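PDB 6UXC: CT253 from Chlamydia trachomatis serovar L2, which is of unknown function but is probably made as a signal-bearing, lipid-modified membrane lipoprotein. Local coordinates for residues A72-P77 and E93-A98; V118-F123 and M132-I137. All blocks are in the same frame, centred on the assembly; numbering follows the deposited sequence.

Contact 1. Residues A72-P77 and E93-A98; sequences AQFFSP and EFVVAA
Phe-74 and Ala-97 are the nearest pair of CA atoms across the contact, 6.5 Å apart, where the turn 72-77, leaving a helix with Phe-75 N bonded to Ala-72 O, is laid against strand 94-98 without a hydrogen bond between them. The contact is mainly apolar packing, and two phenylalanines carry it. Phe-74 has CG beside its own backbone N and anti to the carbonyl carbon (chi1 -68°), and its ring turns one face to Val-95. There one methyl does the touching: Val-95 CG1 stands over the middle of the Phe-74 ring, 4.2 Å from its centroid and only 9° off the normal, a CH-pi contact in which the two side chains cross at about a right angle. Farther back along the same side chain, Phe-74 CB meets Ala-97 CB at 4.0 Å. Phe-75 reaches the strand with the far part of its ring. Its CE1 and CZ both come up to the methyl of Ala-97, Phe-75 CE1 at 3.7 Å from Ala-97 CB, and the same CE1 lies 3.4 Å from Ala-98 O. The ring meets this stretch of backbone obliquely. Ala-97 CB is thus shared between the two aromatics, touched by CB of Phe-74 and by the ring of Phe-75. Val-95 and Ala-97 alternate with Val-96, whose CB is directed away from the turn. Leu-24 of strand 19-28, the next strand in the sheet, touches both phenylalanines, and Phe-27 stacks on Phe-75. With Ile-81 and Leu-89 also against Phe-74, the contact packs the segment following helix 68-72 onto the sheet face lined by Val-95 and Ala-97, as part of a buried hydrophobic core.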
loop_
_atom_site.group_PDB
_atom_site.type_symbol
_atom_site.label_atom_id
_atom_site.label_comp_id
_atom_site.label_asym_id
_atom_site.label_seq_id
_atom_site.Cartn_x
_atom_site.Cartn_y
_atom_site.Cartn_z
ATOM N N ALA A 72 10.440 -7.778 4.661
ATOM C CA ALA A 72 9.459 -8.492 5.468
ATOM C C ALA A 72 9.479 -8.032 6.911
ATOM O O ALA A 72 8.435 -8.040 7.589
ATOM C CB ALA A 72 9.727 -9.993 5.377
ATOM N N GLN A 73 10.649 -7.656 7.424
ATOM C CA GLN A 73 10.731 -7.342 8.840
ATOM C C GLN A 73 9.804 -6.191 9.220
ATOM O O GLN A 73 9.361 -6.112 10.368
ATOM C CB GLN A 73 12.187 -7.053 9.225
ATOM C CG GLN A 73 12.735 -5.869 8.650
ATOM C CD GLN A 73 14.261 -5.841 8.727
ATOM O OE1 GLN A 73 14.894 -6.414 9.612
ATOM N NE2 GLN A 73 14.839 -5.147 7.800
ATOM N N PHE A 74 9.493 -5.294 8.274
ATOM C CA PHE A 74 8.627 -4.157 8.581
ATOM C C PHE A 74 7.166 -4.547 8.728
ATOM O O PHE A 74 6.367 -3.721 9.192
ATOM C CB PHE A 74 8.774 -3.080 7.493
ATOM C CG PHE A 74 10.124 -2.426 7.485
ATOM C CD1 PHE A 74 11.156 -2.944 6.722
ATOM C CD2 PHE A 74 10.352 -1.293 8.255
ATOM C CE1 PHE A 74 12.414 -2.324 6.733
ATOM C CE2 PHE A 74 11.587 -0.699 8.272
ATOM C CZ PHE A 74 12.616 -1.223 7.501
ATOM N N PHE A 75 6.807 -5.781 8.381
ATOM C CA PHE A 75 5.447 -6.282 8.513
ATOM C C PHE A 75 5.267 -7.236 9.681
ATOM O O PHE A 75 4.179 -7.799 9.830
ATOM C CB PHE A 75 5.017 -6.983 7.232
ATOM C CG PHE A 75 4.960 -6.059 6.049
ATOM C CD1 PHE A 75 3.921 -5.139 5.943
ATOM C CD2 PHE A 75 5.950 -6.059 5.080
ATOM C CE1 PHE A 75 3.832 -4.300 4.857
ATOM C CE2 PHE A 75 5.879 -5.177 3.996
ATOM C CZ PHE A 75 4.812 -4.290 3.902
ATOM N N SER A 76 6.309 -7.474 10.465
ATOM C CA SER A 76 6.165 -8.290 11.666
ATOM C C SER A 76 5.194 -7.611 12.620
ATOM O O SER A 76 5.304 -6.400 12.841
ATOM C CB SER A 76 7.518 -8.460 12.337
ATOM O OG SER A 76 7.379 -9.204 13.522
ATOM N N PRO A 77 4.240 -8.322 13.221
ATOM C CA PRO A 77 3.322 -7.665 14.159
ATOM C C PRO A 77 4.049 -6.887 15.253
ATOM O O PRO A 77 3.678 -5.744 15.561
ATOM C CB PRO A 77 2.480 -8.839 14.694
ATOM C CG PRO A 77 2.406 -9.776 13.483
ATOM C CD PRO A 77 3.819 -9.703 12.905
ATOM N N GLU A 93 14.326 8.434 4.011
ATOM C CA GLU A 93 14.124 8.835 5.401
ATOM C C GLU A 93 12.994 8.057 6.056
ATOM O O GLU A 93 13.003 7.849 7.281
ATOM C CB GLU A 93 13.819 10.335 5.460
ATOM C CG GLU A 93 14.909 11.214 4.895
ATOM C CD GLU A 93 14.451 12.650 4.651
ATOM O OE1 GLU A 93 13.290 12.907 4.225
ATOM O OE2 GLU A 93 15.277 13.532 4.888
ATOM N N PHE A 94 12.002 7.638 5.260
ATOM C CA PHE A 94 10.806 6.967 5.726
ATOM C C PHE A 94 10.520 5.776 4.835
ATOM O O PHE A 94 10.788 5.810 3.637
ATOM C CB PHE A 94 9.590 7.897 5.714
ATOM C CG PHE A 94 9.806 9.163 6.503
ATOM C CD1 PHE A 94 9.545 9.185 7.861
ATOM C CD2 PHE A 94 10.283 10.307 5.899
ATOM C CE1 PHE A 94 9.741 10.352 8.599
ATOM C CE2 PHE A 94 10.496 11.465 6.632
ATOM C CZ PHE A 94 10.221 11.478 7.987
ATOM N N VAL A 95 10.013 4.726 5.459
ATOM C CA VAL A 95 9.658 3.488 4.789
ATOM C C VAL A 95 8.158 3.316 4.913
ATOM O O VAL A 95 7.607 3.338 6.029
ATOM C CB VAL A 95 10.387 2.289 5.418
ATOM C CG1 VAL A 95 9.959 0.959 4.741
ATOM C CG2 VAL A 95 11.860 2.477 5.344
ATOM N N VAL A 96 7.511 3.126 3.767
ATOM C CA VAL A 96 6.078 2.882 3.692
ATOM C C VAL A 96 5.838 1.385 3.540
ATOM O O VAL A 96 6.316 0.765 2.579
ATOM C CB VAL A 96 5.455 3.644 2.518
ATOM C CG1 VAL A 96 3.975 3.320 2.450
ATOM C CG2 VAL A 96 5.666 5.102 2.672
ATOM N N ALA A 97 5.117 0.804 4.503
ATOM C CA ALA A 97 4.873 -0.633 4.577
ATOM C C ALA A 97 3.366 -0.849 4.659
ATOM O O ALA A 97 2.767 -0.708 5.727
ATOM C CB ALA A 97 5.594 -1.240 5.789
ATOM N N ALA A 98 2.757 -1.199 3.529
ATOM C CA ALA A 98 1.314 -1.413 3.457
ATOM C C ALA A 98 1.031 -2.897 3.281
ATOM O O ALA A 98 1.611 -3.547 2.397
ATOM C CB ALA A 98 0.708 -0.622 2.304
#

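Contact 2. Residues V118-F123 and M132-I137; sequences VRVRVF and MIYQEI
Arg-121 and Gln-135 face each other as a non-hydrogen-bonded pair of an antiparallel hairpin, their side chains side by side and pointing the same way. Gln-135 OE1 takes two N-H bonds from the side of the guanidinium, from Arg-121 NE at 2.7 Å and from Arg-121 NH2 at 2.9 Å, and lies only 5° out of the guanidinium plane. Amide and guanidinium are nearly coplanar, 25° apart. Met-132 crosses Arg-121 obliquely, with SD beside the Arg-121 aliphatic chain, 3.7 Å from Arg-121 CG; the placement of its terminal methyl is doubtful. Met-132 also packs over Phe-123: Met-132 CG sits above the ring, displaced toward its rim, 4.2 Å from the Phe-123 centroid, and SD adds an oblique Met-aromatic contact. Arg-119 lies alongside Gln-135 on the same face, with Arg-119 CD 3.6 Å from Gln-135 OE1. On the other face Tyr-134 crosses both valines: Val-122 CG2 meets the ring edge near its plane, while Val-120 CG1 approaches Tyr-134 CE2 obliquely at 3.8 Å. A classic bulge interrupts the register, Ile-133 and Tyr-134 both facing Val-122, whose O accepts from Ile-133 N at 2.9 Å and weakly from Tyr-134 N. Ile-133 CG1 takes the crowded position between its backbone N and carbonyl carbon, and packs on Val-122 CG1. Helix 165-184 covers the valine face, where Arg-180 forms a salt bridge with Glu-136. The chemistry therefore differs from face to face. On one, the two bonds to Gln-135 OE1 in the guanidinium plane should limit the rotation of the Arg-121 head; on the other, an apolar surface is bordered by a carboxylate whose charge is probably balanced by Arg-180.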
loop_
_atom_site.group_PDB
_atom_site.type_symbol
_atom_site.label_atom_id
_atom_site.label_comp_id
_atom_site.label_asym_id
_atom_site.label_seq_id
_atom_site.Cartn_x
_atom_site.Cartn_y
_atom_site.Cartn_z
ATOM N N VAL A 118 -6.520 -2.455 4.735
ATOM C CA VAL A 118 -5.066 -2.357 4.601
ATOM C C VAL A 118 -4.469 -1.789 5.883
ATOM O O VAL A 118 -4.899 -0.725 6.350
ATOM C CB VAL A 118 -4.664 -1.471 3.408
ATOM C CG1 VAL A 118 -3.147 -1.225 3.405
ATOM C CG2 VAL A 118 -5.140 -2.093 2.116
ATOM N N ARG A 119 -3.458 -2.476 6.435
ATOM C CA ARG A 119 -2.675 -1.906 7.526
ATOM C C ARG A 119 -1.510 -1.114 6.939
ATOM O O ARG A 119 -0.645 -1.669 6.245
ATOM C CB ARG A 119 -2.152 -2.943 8.518
ATOM C CG ARG A 119 -1.419 -2.256 9.669
ATOM C CD ARG A 119 -0.856 -3.232 10.680
ATOM N NE ARG A 119 -1.891 -4.018 11.304
ATOM C CZ ARG A 119 -2.056 -5.327 11.148
ATOM N NH1 ARG A 119 -1.248 -6.048 10.384
ATOM N NH2 ARG A 119 -3.052 -5.916 11.776
ATOM N N VAL A 120 -1.517 0.189 7.184
ATOM C CA VAL A 120 -0.465 1.085 6.732
ATOM C C VAL A 120 0.457 1.361 7.905
ATOM O O VAL A 120 -0.004 1.736 8.988
ATOM C CB VAL A 120 -1.045 2.397 6.177
ATOM C CG1 VAL A 120 0.076 3.295 5.684
ATOM C CG2 VAL A 120 -2.041 2.126 5.035
ATOM N N ARG A 121 1.757 1.188 7.684
ATOM C CA ARG A 121 2.799 1.579 8.604
ATOM C C ARG A 121 3.768 2.525 7.915
ATOM O O ARG A 121 4.070 2.366 6.733
ATOM C CB ARG A 121 3.564 0.371 9.110
ATOM C CG ARG A 121 2.802 -0.446 10.085
ATOM C CD ARG A 121 3.514 -1.724 10.360
ATOM N NE ARG A 121 2.974 -2.389 11.533
ATOM C CZ ARG A 121 3.515 -3.463 12.085
ATOM N NH1 ARG A 121 4.582 -4.018 11.526
ATOM N NH2 ARG A 121 2.997 -3.965 13.198
ATOM N N VAL A 122 4.273 3.499 8.665
ATOM C CA VAL A 122 5.405 4.302 8.214
ATOM C C VAL A 122 6.472 4.223 9.288
ATOM O O VAL A 122 6.182 4.417 10.472
ATOM C CB VAL A 122 5.016 5.767 7.957
ATOM C CG1 VAL A 122 6.237 6.537 7.484
ATOM C CG2 VAL A 122 3.920 5.842 6.939
ATOM N N PHE A 123 7.699 3.971 8.867
ATOM C CA PHE A 123 8.847 3.909 9.758
ATOM C C PHE A 123 9.785 5.057 9.427
ATOM O O PHE A 123 9.988 5.365 8.251
ATOM C CB PHE A 123 9.623 2.616 9.597
ATOM C CG PHE A 123 8.881 1.371 10.041
ATOM C CD1 PHE A 123 7.880 0.820 9.262
ATOM C CD2 PHE A 123 9.187 0.786 11.264
ATOM C CE1 PHE A 123 7.214 -0.320 9.689
ATOM C CE2 PHE A 123 8.543 -0.340 11.683
ATOM C CZ PHE A 123 7.552 -0.897 10.896
ATOM N N MET A 132 8.702 3.118 14.309
ATOM C CA MET A 132 7.398 3.158 13.661
ATOM C C MET A 132 6.647 4.410 14.114
ATOM O O MET A 132 6.307 4.530 15.297
ATOM C CB MET A 132 6.589 1.904 13.994
ATOM C CG MET A 132 5.383 1.757 13.109
ATOM S SD MET A 132 4.343 0.296 13.355
ATOM C CE MET A 132 5.471 -1.074 13.267
ATOM N N ILE A 133 6.355 5.319 13.174
ATOM C CA ILE A 133 5.732 6.606 13.508
ATOM C C ILE A 133 4.249 6.667 13.163
ATOM O O ILE A 133 3.572 7.633 13.556
ATOM C CB ILE A 133 6.452 7.786 12.825
ATOM C CG1 ILE A 133 6.383 7.665 11.303
ATOM C CG2 ILE A 133 7.900 7.846 13.307
ATOM C CD1 ILE A 133 6.775 8.933 10.564
ATOM N N TYR A 134 3.725 5.683 12.444
ATOM C CA TYR A 134 2.328 5.656 12.059
ATOM C C TYR A 134 1.920 4.208 11.838
ATOM O O TYR A 134 2.661 3.441 11.193
ATOM C CB TYR A 134 2.107 6.474 10.785
ATOM C CG TYR A 134 0.724 6.365 10.218
ATOM C CD1 TYR A 134 -0.385 6.738 10.973
ATOM C CD2 TYR A 134 0.510 5.930 8.912
ATOM C CE1 TYR A 134 -1.660 6.640 10.457
ATOM C CE2 TYR A 134 -0.764 5.835 8.393
ATOM C CZ TYR A 134 -1.847 6.194 9.167
ATOM O OH TYR A 134 -3.128 6.107 8.664
ATOM N N GLN A 135 0.752 3.851 12.374
ATOM C CA GLN A 135 0.144 2.556 12.090
ATOM C C GLN A 135 -1.361 2.729 12.142
ATOM O O GLN A 135 -1.890 3.210 13.152
ATOM C CB GLN A 135 0.564 1.487 13.095
ATOM C CG GLN A 135 -0.093 0.131 12.848
ATOM C CD GLN A 135 0.388 -0.920 13.810
ATOM O OE1 GLN A 135 1.086 -1.846 13.424
ATOM N NE2 GLN A 135 0.013 -0.785 15.075
ATOM N N GLU A 136 -2.045 2.323 11.081
ATOM C CA GLU A 136 -3.492 2.436 11.059
ATOM C C GLU A 136 -4.048 1.475 10.034
ATOM O O GLU A 136 -3.443 1.252 8.984
ATOM C CB GLU A 136 -3.933 3.864 10.734
ATOM C CG GLU A 136 -5.455 4.085 10.832
ATOM C CD GLU A 136 -5.857 5.531 10.583
ATOM O OE1 GLU A 136 -4.986 6.353 10.239
ATOM O OE2 GLU A 136 -7.061 5.857 10.746
ATOM N N ILE A 137 -5.226 0.930 10.338
ATOM C CA ILE A 137 -5.965 0.109 9.388
ATOM C C ILE A 137 -6.984 0.998 8.694
ATOM O O ILE A 137 -7.832 1.617 9.349
ATOM C CB ILE A 137 -6.627 -1.086 10.082
ATOM C CG1 ILE A 137 -5.537 -1.970 10.691
ATOM C CG2 ILE A 137 -7.507 -1.843 9.108
ATOM C CD1 ILE A 137 -6.045 -3.099 11.542
#

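How the contacts relate
The two contacts are continuous, with centres about 8 Å apart, because strands 94-105 and 113-124 are neighbours in one sheet. Val-95 N lies 2.9 Å from Phe-123 O, a probable backbone hydrogen bond tying the strand of contact 1 to the hairpin of contact 2. Arg-121 of contact 2 also reaches the turn of contact 1: NH1 is bonded to the carbonyl oxygens of Phe-74 and Ser-76, at 2.8 Å from Ser-76 O, and NH2 to that of Pro-77. The rings of Phe-74 and Phe-123 meet edge-to-face, Phe-74 CD2 to Phe-123 CD1 at 3.4 Å. Neither contact supplies a ligand to the sodium ion, which sits at Leu-53, His-54, Ser-56 and Leu-59.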